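Local coordinates for protein 2-C-methyl-D-erythritol 2,4-cyclodiphosphate synthase (Thermus thermophilus, PDB 1IV1) that catalyses the conversion of 4-diphosphocytidyl-2-C-methyl-D-erythritol 2-phosphate to 2-C-methyl-D-erythritol 2,4-cyclodiphosphate, releasing CMP, in the non-mevalonate pathway of isoprenoid biosynthesis, at residues Ala40-Thr45 with Glu71-Phe76; Val75-Ala80 with Arg118-Pro123; Ser27-Leu32 with Asp101-Gly106; Ser9-Glu14 with Ala138-Gln143; Ala47-Tyr52 with Leu81-Ala86. One frame throughout, in Å; residues are numbered along the deposited sequence.

Contact 1 of 5, residues Ala40-Thr45 with Glu71-Phe76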
# COMPACT_ATOMS: atom_id res chain seq x y z
N ALA A 40 2.24 11.42 7.37
CA ALA A 40 2.08 11.82 5.99
C ALA A 40 3.43 12.14 5.36
O ALA A 40 3.86 11.56 4.36
CB ALA A 40 1.12 13.00 5.96
N LEU A 41 4.15 13.09 5.98
CA LEU A 41 5.45 13.47 5.44
C LEU A 41 6.44 12.32 5.55
O LEU A 41 7.28 12.11 4.69
CB LEU A 41 5.99 14.71 6.17
CG LEU A 41 5.15 15.98 6.05
CD1 LEU A 41 5.84 17.16 6.74
CD2 LEU A 41 4.89 16.31 4.58
N HIS A 42 6.36 11.53 6.63
CA HIS A 42 7.33 10.45 6.71
C HIS A 42 7.19 9.45 5.57
O HIS A 42 8.21 9.12 4.95
CB HIS A 42 7.21 9.76 8.06
CG HIS A 42 7.71 10.60 9.20
ND1 HIS A 42 7.90 10.12 10.46
CD2 HIS A 42 8.06 11.91 9.24
CE1 HIS A 42 8.34 11.08 11.25
NE2 HIS A 42 8.45 12.18 10.52
N ALA A 43 5.98 8.98 5.29
CA ALA A 43 5.72 8.09 4.16
C ALA A 43 6.17 8.71 2.84
O ALA A 43 6.77 8.03 2.00
CB ALA A 43 4.22 7.76 4.10
N LEU A 44 5.87 9.99 2.66
CA LEU A 44 6.27 10.73 1.45
C LEU A 44 7.78 10.76 1.29
O LEU A 44 8.28 10.48 0.19
CB LEU A 44 5.67 12.14 1.46
CG LEU A 44 4.18 12.20 1.11
CD1 LEU A 44 3.58 13.57 1.35
CD2 LEU A 44 3.99 11.76 -0.34
N THR A 45 8.50 11.05 2.36
CA THR A 45 9.96 11.09 2.41
C THR A 45 10.55 9.74 2.07
O THR A 45 11.41 9.58 1.21
CB THR A 45 10.45 11.53 3.81
OG1 THR A 45 9.86 12.79 4.15
CG2 THR A 45 11.96 11.68 3.83
N GLU A 71 14.22 18.27 14.47
CA GLU A 71 13.78 18.96 13.27
C GLU A 71 12.34 18.62 12.90
O GLU A 71 12.02 17.44 13.04
CB GLU A 71 14.71 18.58 12.11
CG GLU A 71 16.15 18.99 12.39
CD GLU A 71 16.20 20.43 12.87
OE1 GLU A 71 15.81 21.33 12.10
OE2 GLU A 71 16.63 20.65 14.02
N ARG A 72 11.56 19.58 12.44
CA ARG A 72 10.27 19.35 11.80
C ARG A 72 10.35 18.31 10.68
O ARG A 72 11.37 18.27 9.98
CB ARG A 72 9.74 20.61 11.11
CG ARG A 72 8.98 21.60 11.96
CD ARG A 72 8.43 22.70 11.06
NE ARG A 72 8.00 23.87 11.82
CZ ARG A 72 7.19 24.80 11.34
NH1 ARG A 72 6.72 24.71 10.10
NH2 ARG A 72 6.87 25.81 12.14
N SER A 73 9.32 17.50 10.47
CA SER A 73 9.42 16.46 9.43
C SER A 73 9.60 17.02 8.02
O SER A 73 10.13 16.35 7.14
CB SER A 73 8.18 15.57 9.48
OG SER A 73 8.17 14.84 10.69
N GLU A 74 9.11 18.22 7.78
CA GLU A 74 9.26 18.90 6.49
C GLU A 74 10.73 19.05 6.14
O GLU A 74 11.05 19.10 4.95
CB GLU A 74 8.58 20.28 6.52
CG GLU A 74 9.01 21.25 5.45
CD GLU A 74 8.12 22.46 5.25
OE1 GLU A 74 7.38 22.93 6.14
OE2 GLU A 74 8.15 22.99 4.12
N VAL A 75 11.59 19.12 7.16
CA VAL A 75 13.02 19.30 6.95
C VAL A 75 13.58 18.07 6.26
O VAL A 75 14.36 18.15 5.33
CB VAL A 75 13.75 19.58 8.28
CG1 VAL A 75 15.26 19.45 8.13
CG2 VAL A 75 13.35 20.96 8.79
N PHE A 76 13.11 16.91 6.73
CA PHE A 76 13.51 15.65 6.12
C PHE A 76 13.04 15.53 4.67
O PHE A 76 13.74 15.11 3.76
CB PHE A 76 12.93 14.48 6.92
CG PHE A 76 13.22 14.58 8.40
CD1 PHE A 76 14.36 15.22 8.86
CD2 PHE A 76 12.33 14.03 9.32
CE1 PHE A 76 14.61 15.31 10.22
CE2 PHE A 76 12.58 14.12 10.68
CZ PHE A 76 13.73 14.75 11.12
O HOH W 1 9.60 13.62 6.60

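Contact 2 of 5, residues Val75-Ala80 with Arg118-Pro123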
# COMPACT_ATOMS: atom_id res chain seq x y z
N VAL A 75 11.59 19.12 7.16
CA VAL A 75 13.02 19.30 6.95
C VAL A 75 13.58 18.07 6.26
O VAL A 75 14.36 18.15 5.33
CB VAL A 75 13.75 19.58 8.28
CG1 VAL A 75 15.26 19.45 8.13
CG2 VAL A 75 13.35 20.96 8.79
N PHE A 76 13.11 16.91 6.73
CA PHE A 76 13.51 15.65 6.12
C PHE A 76 13.04 15.53 4.67
O PHE A 76 13.74 15.11 3.76
CB PHE A 76 12.93 14.48 6.92
CG PHE A 76 13.22 14.58 8.40
CD1 PHE A 76 14.36 15.22 8.86
CD2 PHE A 76 12.33 14.03 9.32
CE1 PHE A 76 14.61 15.31 10.22
CE2 PHE A 76 12.58 14.12 10.68
CZ PHE A 76 13.73 14.75 11.12
N LEU A 77 11.78 15.91 4.47
CA LEU A 77 11.20 15.87 3.14
C LEU A 77 11.97 16.70 2.12
O LEU A 77 12.26 16.33 0.99
CB LEU A 77 9.76 16.39 3.24
CG LEU A 77 9.12 16.56 1.84
CD1 LEU A 77 9.02 15.19 1.18
CD2 LEU A 77 7.80 17.29 1.94
N ARG A 78 12.33 17.91 2.55
CA ARG A 78 13.03 18.83 1.64
C ARG A 78 14.40 18.24 1.32
O ARG A 78 14.89 18.30 0.19
CB ARG A 78 13.12 20.23 2.24
CG ARG A 78 11.86 20.85 2.81
CD ARG A 78 11.05 21.70 1.86
NE ARG A 78 10.36 22.83 2.50
CZ ARG A 78 9.63 23.75 1.88
NH1 ARG A 78 9.42 23.73 0.57
NH2 ARG A 78 9.06 24.73 2.59
N GLU A 79 15.01 17.65 2.33
CA GLU A 79 16.28 16.95 2.16
C GLU A 79 16.15 15.81 1.18
O GLU A 79 16.98 15.63 0.27
CB GLU A 79 16.78 16.48 3.53
CG GLU A 79 18.26 16.23 3.61
CD GLU A 79 19.13 17.22 2.87
OE1 GLU A 79 18.68 18.34 2.55
OE2 GLU A 79 20.30 16.85 2.61
N ALA A 80 15.10 14.99 1.33
CA ALA A 80 14.97 13.92 0.34
C ALA A 80 14.74 14.48 -1.05
O ALA A 80 15.14 13.89 -2.04
CB ALA A 80 13.83 12.96 0.68
N ARG A 118 2.60 23.05 -1.68
CA ARG A 118 3.71 23.97 -1.47
C ARG A 118 4.98 23.23 -1.10
O ARG A 118 6.02 23.52 -1.68
CB ARG A 118 3.34 24.97 -0.37
CG ARG A 118 4.38 26.05 -0.12
CD ARG A 118 4.01 26.88 1.11
NE ARG A 118 4.16 26.08 2.33
CZ ARG A 118 5.16 26.20 3.19
NH1 ARG A 118 6.12 27.09 3.00
NH2 ARG A 118 5.19 25.41 4.26
N LEU A 119 4.92 22.27 -0.17
CA LEU A 119 6.14 21.53 0.16
C LEU A 119 6.63 20.62 -0.96
O LEU A 119 7.84 20.41 -1.08
CB LEU A 119 5.94 20.67 1.41
CG LEU A 119 5.98 21.39 2.75
CD1 LEU A 119 5.04 22.58 2.81
CD2 LEU A 119 5.62 20.39 3.84
N LEU A 120 5.77 20.04 -1.80
CA LEU A 120 6.28 19.18 -2.85
C LEU A 120 6.51 19.90 -4.18
O LEU A 120 7.05 19.28 -5.11
CB LEU A 120 5.31 18.02 -3.09
CG LEU A 120 5.54 16.73 -2.31
CD1 LEU A 120 6.21 16.95 -0.98
CD2 LEU A 120 4.19 16.00 -2.13
N ARG A 121 6.10 21.15 -4.28
CA ARG A 121 6.10 21.98 -5.47
C ARG A 121 5.40 21.26 -6.63
O ARG A 121 5.96 21.09 -7.71
CB ARG A 121 7.53 22.38 -5.88
CG ARG A 121 8.14 23.31 -4.83
CD ARG A 121 9.65 23.40 -5.04
NE ARG A 121 10.24 22.08 -4.89
CZ ARG A 121 10.77 21.32 -5.82
NH1 ARG A 121 10.85 21.70 -7.08
NH2 ARG A 121 11.25 20.13 -5.46
N LEU A 122 4.17 20.84 -6.35
CA LEU A 122 3.29 20.22 -7.32
C LEU A 122 1.97 20.99 -7.38
O LEU A 122 1.49 21.50 -6.36
CB LEU A 122 3.01 18.75 -7.00
CG LEU A 122 4.18 17.75 -7.10
CD1 LEU A 122 3.78 16.39 -6.51
CD2 LEU A 122 4.66 17.54 -8.53
N PRO A 123 1.38 21.03 -8.56
CA PRO A 123 0.02 21.58 -8.74
C PRO A 123 -0.98 20.72 -7.97
O PRO A 123 -0.67 19.56 -7.69
CB PRO A 123 -0.21 21.48 -10.24
CG PRO A 123 0.77 20.50 -10.75
CD PRO A 123 1.95 20.55 -9.83

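Contact 3 of 5, residues Ser27-Leu32 with Asp101-Gly106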
# COMPACT_ATOMS: atom_id res chain seq x y z
N SER A 27 -6.84 18.45 17.48
CA SER A 27 -7.19 17.03 17.61
C SER A 27 -7.08 16.56 19.05
O SER A 27 -6.15 16.97 19.77
CB SER A 27 -6.28 16.21 16.70
OG SER A 27 -6.31 14.83 17.06
N PRO A 28 -7.98 15.69 19.50
CA PRO A 28 -7.89 15.17 20.87
C PRO A 28 -6.68 14.27 21.06
O PRO A 28 -6.35 13.89 22.18
CB PRO A 28 -9.18 14.35 21.00
CG PRO A 28 -9.43 13.88 19.60
CD PRO A 28 -9.15 15.13 18.79
N VAL A 29 -6.00 13.92 19.97
CA VAL A 29 -4.91 12.97 19.97
C VAL A 29 -3.77 13.39 19.06
O VAL A 29 -3.94 14.17 18.12
CB VAL A 29 -5.46 11.59 19.54
CG1 VAL A 29 -6.38 11.02 20.60
CG2 VAL A 29 -6.23 11.70 18.23
N GLY A 30 -2.57 12.90 19.31
CA GLY A 30 -1.39 13.23 18.57
C GLY A 30 -0.32 12.17 18.70
O GLY A 30 -0.44 11.30 19.55
N ALA A 31 0.71 12.28 17.85
CA ALA A 31 1.73 11.26 17.74
C ALA A 31 2.53 11.09 19.03
O ALA A 31 3.15 12.06 19.45
CB ALA A 31 2.69 11.56 16.60
N LEU A 32 2.48 9.88 19.59
CA LEU A 32 3.36 9.48 20.67
C LEU A 32 4.66 8.91 20.08
O LEU A 32 4.69 7.81 19.54
CB LEU A 32 2.75 8.44 21.60
CG LEU A 32 3.73 7.83 22.61
CD1 LEU A 32 3.81 8.68 23.87
CD2 LEU A 32 3.35 6.40 22.93
N ASP A 101 -8.74 6.95 13.08
CA ASP A 101 -10.14 6.93 13.50
C ASP A 101 -10.59 8.28 14.04
O ASP A 101 -11.79 8.56 14.05
CB ASP A 101 -10.34 5.78 14.50
CG ASP A 101 -10.23 4.42 13.82
OD1 ASP A 101 -9.78 4.31 12.65
OD2 ASP A 101 -10.61 3.41 14.45
N ARG A 102 -9.66 9.13 14.48
CA ARG A 102 -9.95 10.50 14.87
C ARG A 102 -8.65 11.32 14.89
O ARG A 102 -7.58 10.78 15.16
CB ARG A 102 -10.66 10.60 16.21
CG ARG A 102 -9.91 10.09 17.42
CD ARG A 102 -10.83 9.86 18.61
NE ARG A 102 -10.08 9.73 19.86
CZ ARG A 102 -10.23 10.55 20.90
NH1 ARG A 102 -11.09 11.56 20.83
NH2 ARG A 102 -9.53 10.39 22.00
N PRO A 103 -8.74 12.61 14.61
CA PRO A 103 -10.01 13.30 14.39
C PRO A 103 -10.41 13.37 12.92
O PRO A 103 -9.65 12.88 12.08
CB PRO A 103 -9.67 14.72 14.86
CG PRO A 103 -8.29 14.88 14.29
CD PRO A 103 -7.61 13.55 14.47
N LYS A 104 -11.57 13.97 12.67
CA LYS A 104 -12.08 14.16 11.32
C LYS A 104 -11.12 15.05 10.53
O LYS A 104 -10.85 16.16 11.00
CB LYS A 104 -13.47 14.80 11.33
CG LYS A 104 -14.62 13.87 10.99
CD LYS A 104 -15.95 14.62 10.92
CE LYS A 104 -16.96 14.05 11.91
NZ LYS A 104 -17.98 13.19 11.25
N LEU A 105 -10.63 14.62 9.37
CA LEU A 105 -9.71 15.50 8.65
C LEU A 105 -10.38 16.27 7.53
O LEU A 105 -9.78 17.24 7.05
CB LEU A 105 -8.54 14.69 8.08
CG LEU A 105 -7.65 13.99 9.12
CD1 LEU A 105 -6.57 13.16 8.45
CD2 LEU A 105 -7.05 15.02 10.07
N GLY A 106 -11.56 15.85 7.10
CA GLY A 106 -12.28 16.50 6.01
C GLY A 106 -12.28 18.01 6.07
O GLY A 106 -11.92 18.70 5.10

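Contact 4 of 5, residues Ser9-Glu14 with Ala138-Gln143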
# COMPACT_ATOMS: atom_id res chain seq x y z
N SER A 9 3.72 4.80 10.32
CA SER A 9 2.60 4.68 11.26
C SER A 9 3.10 5.15 12.62
O SER A 9 4.26 4.88 12.94
CB SER A 9 2.07 3.25 11.33
OG SER A 9 2.71 2.51 12.36
N HIS A 10 2.23 5.83 13.35
CA HIS A 10 2.59 6.28 14.68
C HIS A 10 1.47 6.07 15.68
O HIS A 10 0.31 6.39 15.46
CB HIS A 10 2.97 7.77 14.63
CG HIS A 10 4.36 8.08 14.15
ND1 HIS A 10 4.65 8.49 12.87
CD2 HIS A 10 5.54 8.03 14.81
CE1 HIS A 10 5.95 8.68 12.76
NE2 HIS A 10 6.52 8.41 13.92
N ARG A 11 1.84 5.52 16.83
CA ARG A 11 0.91 5.48 17.95
C ARG A 11 0.40 6.88 18.25
O ARG A 11 1.19 7.81 18.09
CB ARG A 11 1.63 4.93 19.19
CG ARG A 11 0.65 4.47 20.26
CD ARG A 11 1.34 3.52 21.23
NE ARG A 11 1.01 2.13 20.94
CZ ARG A 11 -0.22 1.66 21.11
NH1 ARG A 11 -1.18 2.47 21.54
NH2 ARG A 11 -0.48 0.39 20.85
N LEU A 12 -0.85 7.00 18.66
CA LEU A 12 -1.47 8.25 19.04
C LEU A 12 -1.81 8.34 20.52
O LEU A 12 -2.36 7.44 21.16
CB LEU A 12 -2.76 8.46 18.23
CG LEU A 12 -2.54 8.52 16.71
CD1 LEU A 12 -3.86 8.52 15.98
CD2 LEU A 12 -1.71 9.75 16.36
N GLU A 13 -1.49 9.47 21.15
CA GLU A 13 -1.86 9.59 22.57
C GLU A 13 -2.72 10.84 22.75
O GLU A 13 -2.60 11.77 21.95
CB GLU A 13 -0.61 9.64 23.45
CG GLU A 13 -0.73 8.75 24.69
CD GLU A 13 -0.02 7.43 24.49
OE1 GLU A 13 0.77 7.33 23.53
OE2 GLU A 13 -0.24 6.49 25.28
N GLU A 14 -3.57 10.85 23.76
CA GLU A 14 -4.52 11.94 23.97
C GLU A 14 -3.78 13.13 24.56
O GLU A 14 -2.84 12.93 25.33
CB GLU A 14 -5.68 11.49 24.85
CG GLU A 14 -7.05 11.72 24.20
CD GLU A 14 -8.08 10.73 24.71
OE1 GLU A 14 -9.28 10.92 24.43
OE2 GLU A 14 -7.67 9.77 25.40
N ALA A 138 -7.41 -0.14 13.92
CA ALA A 138 -6.22 0.50 14.46
C ALA A 138 -6.62 1.84 15.07
O ALA A 138 -6.25 2.89 14.55
CB ALA A 138 -5.17 0.70 13.39
N PRO A 139 -7.39 1.80 16.16
CA PRO A 139 -8.03 3.00 16.68
C PRO A 139 -7.09 3.93 17.45
O PRO A 139 -7.49 5.04 17.80
CB PRO A 139 -9.10 2.44 17.64
CG PRO A 139 -8.57 1.10 18.04
CD PRO A 139 -7.69 0.59 16.94
N SER A 140 -5.88 3.48 17.69
CA SER A 140 -4.86 4.22 18.41
C SER A 140 -3.65 4.56 17.55
O SER A 140 -2.57 4.87 18.06
CB SER A 140 -4.40 3.39 19.63
OG SER A 140 -5.32 3.56 20.70
N HIS A 141 -3.79 4.51 16.23
CA HIS A 141 -2.64 4.85 15.40
C HIS A 141 -3.07 5.72 14.22
O HIS A 141 -4.20 5.65 13.76
CB HIS A 141 -1.90 3.63 14.86
CG HIS A 141 -1.18 2.80 15.87
ND1 HIS A 141 0.19 2.67 15.90
CD2 HIS A 141 -1.66 2.02 16.88
CE1 HIS A 141 0.53 1.86 16.89
NE2 HIS A 141 -0.57 1.46 17.50
N VAL A 142 -2.09 6.52 13.78
CA VAL A 142 -2.22 7.18 12.48
C VAL A 142 -1.34 6.41 11.50
O VAL A 142 -0.17 6.17 11.81
CB VAL A 142 -1.85 8.66 12.52
CG1 VAL A 142 -0.41 8.85 12.96
CG2 VAL A 142 -2.07 9.28 11.15
N GLN A 143 -1.89 6.01 10.35
CA GLN A 143 -1.14 5.32 9.31
C GLN A 143 -1.14 6.17 8.03
O GLN A 143 -2.14 6.83 7.78
CB GLN A 143 -1.71 3.95 8.97
CG GLN A 143 -2.13 3.11 10.16
CD GLN A 143 -2.99 1.92 9.76
OE1 GLN A 143 -4.18 1.82 10.03
NE2 GLN A 143 -2.36 0.95 9.10

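Contact 5 of 5, residues Ala47-Tyr52 with Leu81-Ala86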
# COMPACT_ATOMS: atom_id res chain seq x y z
N ALA A 47 9.06 7.40 0.44
CA ALA A 47 8.70 7.11 -0.94
C ALA A 47 9.71 7.73 -1.91
O ALA A 47 10.13 7.06 -2.86
CB ALA A 47 7.30 7.60 -1.26
N LEU A 48 10.10 8.97 -1.63
CA LEU A 48 11.11 9.67 -2.43
C LEU A 48 12.46 8.97 -2.39
O LEU A 48 13.07 8.69 -3.42
CB LEU A 48 11.22 11.12 -1.95
CG LEU A 48 10.04 12.03 -2.30
CD1 LEU A 48 10.12 13.38 -1.60
CD2 LEU A 48 9.97 12.21 -3.81
N LEU A 49 12.99 8.64 -1.21
CA LEU A 49 14.25 7.94 -1.05
C LEU A 49 14.25 6.58 -1.74
O LEU A 49 15.20 6.24 -2.42
CB LEU A 49 14.58 7.73 0.44
CG LEU A 49 14.75 9.04 1.24
CD1 LEU A 49 14.83 8.73 2.72
CD2 LEU A 49 15.97 9.81 0.75
N SER A 50 13.16 5.84 -1.51
CA SER A 50 12.99 4.54 -2.13
C SER A 50 13.06 4.63 -3.65
O SER A 50 13.58 3.70 -4.26
CB SER A 50 11.64 3.95 -1.66
OG SER A 50 11.57 2.59 -2.07
N ALA A 51 12.59 5.70 -4.26
CA ALA A 51 12.58 5.82 -5.72
C ALA A 51 13.99 5.85 -6.30
O ALA A 51 14.14 5.60 -7.51
CB ALA A 51 11.82 7.07 -6.13
N TYR A 52 14.99 6.15 -5.47
CA TYR A 52 16.39 6.13 -5.85
C TYR A 52 17.24 5.17 -5.03
O TYR A 52 18.46 5.25 -5.15
CB TYR A 52 17.01 7.53 -5.71
CG TYR A 52 16.64 8.34 -6.94
CD1 TYR A 52 15.37 8.90 -7.06
CD2 TYR A 52 17.55 8.51 -7.97
CE1 TYR A 52 15.03 9.62 -8.19
CE2 TYR A 52 17.22 9.23 -9.10
CZ TYR A 52 15.97 9.78 -9.20
OH TYR A 52 15.64 10.50 -10.33
N LEU A 81 14.05 15.61 -1.12
CA LEU A 81 13.71 16.18 -2.42
C LEU A 81 14.99 16.59 -3.13
O LEU A 81 15.14 16.35 -4.33
CB LEU A 81 12.75 17.36 -2.26
CG LEU A 81 11.28 16.95 -2.21
CD1 LEU A 81 10.37 18.15 -1.96
CD2 LEU A 81 10.91 16.23 -3.50
N ARG A 82 15.85 17.19 -2.31
CA ARG A 82 17.14 17.71 -2.70
C ARG A 82 18.02 16.58 -3.23
O ARG A 82 18.68 16.76 -4.25
CB ARG A 82 17.85 18.38 -1.51
CG ARG A 82 18.97 19.32 -1.92
CD ARG A 82 19.81 19.74 -0.72
NE ARG A 82 20.44 18.59 -0.07
CZ ARG A 82 21.65 18.17 -0.42
NH1 ARG A 82 22.28 18.83 -1.38
NH2 ARG A 82 22.23 17.13 0.17
N LEU A 83 18.00 15.46 -2.50
CA LEU A 83 18.82 14.32 -2.88
C LEU A 83 18.44 13.72 -4.22
O LEU A 83 19.24 13.38 -5.09
CB LEU A 83 18.73 13.24 -1.79
CG LEU A 83 19.52 13.55 -0.51
CD1 LEU A 83 19.20 12.52 0.57
CD2 LEU A 83 21.01 13.57 -0.80
N VAL A 84 17.13 13.52 -4.45
CA VAL A 84 16.76 12.89 -5.73
C VAL A 84 16.84 13.90 -6.86
O VAL A 84 17.03 13.57 -8.03
CB VAL A 84 15.34 12.29 -5.66
CG1 VAL A 84 15.27 11.37 -4.44
CG2 VAL A 84 14.28 13.36 -5.58
N GLU A 85 16.70 15.18 -6.53
CA GLU A 85 16.89 16.13 -7.63
C GLU A 85 18.34 16.14 -8.10
O GLU A 85 18.58 16.34 -9.29
CB GLU A 85 16.44 17.53 -7.23
CG GLU A 85 14.95 17.72 -7.46
CD GLU A 85 14.35 18.77 -6.55
OE1 GLU A 85 15.12 19.44 -5.83
OE2 GLU A 85 13.11 18.90 -6.58
N ALA A 86 19.28 15.93 -7.19
CA ALA A 86 20.70 15.92 -7.51
C ALA A 86 21.07 14.73 -8.39
O ALA A 86 22.12 14.77 -9.05
CB ALA A 86 21.54 15.88 -6.24

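Contact 1 of 5, residues Ala40-Thr45 with Glu71-Phe76
His42 reaches from helix 39-50 to Ser73 at the start of helix 73-86, where the two helices of this alpha/beta fold first pack side by side. The imidazole NE2 donates to Ser73 OG at 2.7 Å; the bond is bent to 135° at the hydrogen, and OG sits somewhat out of the ring plane. Ser73 OG is also bonded to Asp36, a second-shell pair that is likely to steady a histidine predicted to bind the divalent metal. Next to it the packing is close: Leu41 CD1 lies against the backbone N of Glu74 (3.6 Å). An alanine in place of His42 is likely to cost Ser73 OG this partner and the metal site one of its predicted ligands. Toward Thr45 the fit is looser: its methyl CG2 comes no nearer than 3.9 Å, to Phe76 O, and a water lies between the helices. Glu74 is partly exposed, and its carboxylate turns off to Arg78. Thr45 OG1, set beside its own backbone N (chi1 -56°), gives its hydrogen to Leu41 O at 2.7 Å. The water in turn donates to Thr45 OG1 at 2.6 Å and to Ser73 O at 2.8 Å.

Contact 2 of 5, residues Val75-Ala80 with Arg118-Pro123
Leu77 and Leu120 interlock where helix 73-86 packs against the last turn of helix 109-120, a helix-helix contact on the helical side of this alpha/beta fold. Leu77 is worth following outward. Its CB points at the 118-123 segment, and with CG anti to the backbone N (chi1 172°) both methyls come up to Leu120. CG comes within 4.1 Å of Leu120 CD1. At the fork, CD1 lies 4.0 Å from the same Leu120 methyl and also meets Leu48 of helix 39-50. CD2 goes deepest: it presses on Leu120 CD1 at 3.3 Å, tighter than ordinary van der Waals contact, and reaches Leu119 CB at 3.9 Å. Leu77 and Leu120 cross at about a right angle, and Leu120 rests in turn on Leu91 and Ala94 of strand 91-99.

Toward the surface the character changes. Arg78 is bent at chi2 and chi3, which folds its guanidinium back over Leu119, so that one face covers Leu119 CA. Its edge is turned to the Arg118 guanidinium, the two planes standing 83° apart. These like charges have Glu74 close by: OE2 forms a salt bridge with Arg78, while OE1 makes only a long, weak ion pair with Arg118. Leu119 O is buried here without a polar partner in the model. Beyond the helix end, Arg121 adopts a positive phi and its NH2 makes a salt bridge with Glu85. Between the arginines, Arg78 NH2 and Arg118 NH1 stand 3.8 Å apart.

Contact 3 of 5, residues Ser27-Leu32 with Asp101-Gly106
Arg102 gives up the most surface to this contact, with Pro103 and Pro28 next. The arginine belongs to a loop that contributes to the substrate site, and its chain runs extended from CG to NE over the 27-32 segment. One face of the guanidinium is laid on two apolar groups: Pro28 CG sits under NH1 at 3.1 Å, and Val29 CG1 approaches NH2 at 3.5 Å. NH2 also makes a salt bridge with Glu14, which probably holds the group over these apolar atoms. The carbonyl of Arg102 is buried against Val29 CG2 and has no polar partner in the model.

Pro103 follows a cis peptide bond, and its ring turns toward Ser27. Pro103 CG is pressed to 3.4 Å from Ser27 CB, a tight fit, and Pro103 CD lies 3.2 Å from Ser27 OG. That hydroxyl, anti to its own N (chi1 164°), donates to Val29 O at 2.7 Å, in the carbonyl plane and on a lone pair. Without the hydroxyl, as in an alanine at Ser27, Val29 O is likely to lose its bond across the bend at Pro28, with a small gap beside Pro103 CD. Pro28 CD completes the packing, 4.0 Å from Pro103 CB.

Strand 29-31 pairs with strand 3-14, Leu18 of strand 18-20 touches both Ser27 and Pro103, and the 101-106 loop leads from strand 91-99 to helix 109-120.

Contact 4 of 5, residues Ser9-Glu14 with Ala138-Gln143
His10 and Val142 form the hydrogen-bonded pair at the middle of this contact. His10 N donates to Val142 O at 2.9 Å, and Val142 N returns a bond of the same length to His10 O. A third backbone bond joins Leu12 N to Ser140 O at 2.8 Å. Weaker CA-H...O contacts fill in between, such as Ser9 CA to Val142 O at 3.2 Å. Ser9 with Gln143 and Arg11 with His141 are the non-hydrogen-bonded pairs.

The ladder joins the first and last strands of the chain, 3-14 and 141-150, as antiparallel neighbours inside the mixed sheet; a type I turn from Ala138 to His141 leads into the latter. Ser9 and His10 are predicted substrate-binding residues, and His10 with Asp8 and His42 probably binds the divalent metal.

Apolar packing lies on the His10 and Val142 face. There Val142 CG1 sits between its backbone N and carbonyl carbon (chi1 61°), which brings it to 3.9 Å from His10 CB and 3.7 Å from Leu12 CD2. Leu12 CD1 lies over the backbone, 3.4 Å from His141 C.

Aromatic contacts belong to Arg11 and His141. Arg11 CA lies over one face of the imidazole, a CH-pi contact 3.9 Å from the ring centroid. Farther out, the arginine chain bends at chi3, and the imidazole comes over one face of the guanidinium, the planes 66° apart. Glu135 of the second subunit packs on His141 and accepts a hydrogen bond from Arg11 N.

Contact 5 of 5, residues Ala47-Tyr52 with Leu81-Ala86
Leu48 and Leu81 both carry CG beside the backbone N (chi1 -71° and -87°), and for Leu81 this matters: its CB points away from helix 39-50, yet the turn at chi1 swings the branch back until CD2 meets Leu48 CD1 at 3.5 Å. Val84 uses the same sense of rotation (chi1 -53°) to place CG1 against both Leu48 and Tyr52. This is helix-helix packing at the far ends of helices 39-50 and 73-86 of this alpha/beta fold, which run side by side in the same general direction, helix 39-50 resting on strand 141-150. No hydrogen bond crosses it.

Val84 has the most surface buried in this contact. Its CG1 touches the carbonyl oxygen of Leu48 at 3.6 Å and also meets the tyrosine ring. Tyr52 follows the last turns of its helix, and one face of its ring lies against Val84 around CA. Arg2 makes a cation-pi contact with the same ring, tying the start of the chain to this corner.

Toward helix 57-60, Leu49 and Leu83 come together more loosely, CD2 to CD1 at 4.2 Å, and both touch Leu60 of that helix. Leu49 also lies near Phe61 and Ile57, which are predicted to bind substrate. Ser50 of helix 39-50 is hydrogen-bonded to Ser95 of the second subunit. Against the tyrosine, Val84 CG1 is 3.6 Å from CD1 of Tyr52, and Val84 CB lies 3.7 Å from CE1 of the same ring.

How the contacts relate
From the N terminus, strand 3-14 opens contact 4, whose loop closes only at 138-143 and encloses all the others. Contact 3 opens next, at 27-32, and closes at 101-106, with contacts 1 and 5 nested inside it. Both of these join helix 39-50 to helix 73-86; their segments alternate, so they cross. Contact 2 begins at Val75 and Phe76, where contact 1 ends, and runs on to 118-123, crossing contacts 3 and 5 and joining helix 109-120 to the same group of helices. Contacts 3 and 4 meet where strands 29-31 and 3-14 are neighbours in the sheet, while His42 against His10 joins contacts 1 and 4 at the predicted metal site.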